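Cys-Gly metallodipeptidase DUG1 (PDB 4G1P) hydrolyses the Cys-Gly dipeptide with metal ions as cofactors and serves as the catalytic component of the complex that degrades glutathione. Local coordinates at residues I309-H312 with R313-P317. Residues are numbered along the deposited sequence; the frame is centred on the assembly and turned at random.
Sequences ILMH and RWRYP
H312 and Y316 both set CG beside their own backbone N (chi1 -79° and -70°), and the two rings meet where the helix ends. Y316 CD2 lies over one face of the imidazole, offset toward the rim, 3.4 Å from H312 NE2. The ring planes are inclined at 44°, so the pair is oblique. H312 ND1 is hydrogen-bonded to D308 O, which probably helps to hold the rotation of the ring, and Y303 stacks on it. With an alanine here, Y316 and Y303 would probably lose their aromatic neighbour and D308 O this donor. Two residues earlier in each case, L310 and W314 lie side by side. L310 CD2 sits over the six-membered ring of W314, 4.2 Å from its centroid. M311 O takes two bonds, from R315 N at 2.9 Å and from Y316 N at 3.0 Å. R315 CD lies over the centre of the Y316 ring, and R315 NE forms a salt bridge with E278. I309 and R313 pack on the second subunit, at V240 and I236 of that chain. This is the C-terminal end of helix 306-314, where the last turn closes through a shared carbonyl and the chain leads into strand 318-325.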
# COMPACT_ATOMS: atom_id res chain seq x y z
N ILE A 309 -3.39 25.31 19.55
CA ILE A 309 -2.40 24.55 18.81
C ILE A 309 -1.47 23.86 19.79
O ILE A 309 -1.19 22.67 19.67
CB ILE A 309 -1.57 25.44 17.89
CG1 ILE A 309 -2.47 26.14 16.87
CG2 ILE A 309 -0.54 24.61 17.17
CD1 ILE A 309 -1.80 27.31 16.17
N LEU A 310 -1.00 24.60 20.79
CA LEU A 310 -0.03 24.04 21.70
C LEU A 310 -0.65 22.93 22.54
O LEU A 310 -0.07 21.85 22.68
CB LEU A 310 0.63 25.12 22.56
CG LEU A 310 1.41 26.21 21.81
CD1 LEU A 310 1.82 27.33 22.75
CD2 LEU A 310 2.63 25.66 21.08
N MET A 311 -1.84 23.17 23.06
CA MET A 311 -2.47 22.19 23.95
C MET A 311 -2.92 20.93 23.23
O MET A 311 -2.92 19.84 23.81
CB MET A 311 -3.61 22.82 24.74
CG MET A 311 -3.11 23.73 25.86
SD MET A 311 -4.43 24.15 26.99
CE MET A 311 -5.67 24.74 25.84
N HIS A 312 -3.29 21.08 21.96
CA HIS A 312 -3.66 19.92 21.18
C HIS A 312 -2.46 19.15 20.62
O HIS A 312 -2.60 17.97 20.29
CB HIS A 312 -4.70 20.28 20.11
CG HIS A 312 -6.09 20.39 20.66
ND1 HIS A 312 -6.71 21.60 20.88
CD2 HIS A 312 -6.95 19.44 21.08
CE1 HIS A 312 -7.90 21.39 21.40
NE2 HIS A 312 -8.07 20.09 21.53
N ARG A 313 -1.29 19.79 20.53
CA ARG A 313 -0.05 19.04 20.29
C ARG A 313 0.48 18.38 21.56
O ARG A 313 1.10 17.34 21.48
CB ARG A 313 1.07 19.94 19.80
CG ARG A 313 0.79 20.70 18.55
CD ARG A 313 1.86 21.75 18.35
NE ARG A 313 3.12 21.14 17.95
CZ ARG A 313 3.80 21.52 16.88
NH1 ARG A 313 3.34 22.51 16.14
NH2 ARG A 313 4.94 20.92 16.56
N TRP A 314 0.26 19.00 22.71
CA TRP A 314 1.00 18.60 23.92
C TRP A 314 0.24 17.79 24.96
O TRP A 314 0.82 16.89 25.57
CB TRP A 314 1.62 19.81 24.61
CG TRP A 314 2.67 20.50 23.82
CD1 TRP A 314 3.28 20.05 22.68
CD2 TRP A 314 3.24 21.80 24.09
NE1 TRP A 314 4.18 20.97 22.23
CE2 TRP A 314 4.18 22.05 23.07
CE3 TRP A 314 3.05 22.76 25.09
CZ2 TRP A 314 4.94 23.23 23.03
CZ3 TRP A 314 3.78 23.93 25.05
CH2 TRP A 314 4.72 24.16 24.03
N ARG A 315 -1.03 18.11 25.21
CA ARG A 315 -1.68 17.56 26.40
C ARG A 315 -3.09 17.03 26.19
O ARG A 315 -3.69 16.53 27.12
CB ARG A 315 -1.65 18.58 27.55
CG ARG A 315 -2.37 19.88 27.26
CD ARG A 315 -3.73 19.91 27.93
NE ARG A 315 -3.63 19.59 29.35
CZ ARG A 315 -4.50 18.83 30.00
NH1 ARG A 315 -5.55 18.32 29.37
NH2 ARG A 315 -4.33 18.57 31.30
N TYR A 316 -3.60 17.15 24.97
CA TYR A 316 -4.82 16.42 24.58
C TYR A 316 -4.43 15.28 23.65
O TYR A 316 -3.54 15.44 22.83
CB TYR A 316 -5.83 17.36 23.90
CG TYR A 316 -6.45 18.36 24.86
CD1 TYR A 316 -6.88 17.95 26.12
CD2 TYR A 316 -6.58 19.70 24.52
CE1 TYR A 316 -7.45 18.85 27.00
CE2 TYR A 316 -7.14 20.60 25.40
CZ TYR A 316 -7.58 20.17 26.64
OH TYR A 316 -8.14 21.06 27.54
N PRO A 317 -5.09 14.12 23.78
CA PRO A 317 -4.75 12.98 22.93
C PRO A 317 -5.06 13.25 21.47
O PRO A 317 -5.75 14.21 21.15
CB PRO A 317 -5.64 11.85 23.47
CG PRO A 317 -6.76 12.54 24.15
CD PRO A 317 -6.20 13.82 24.70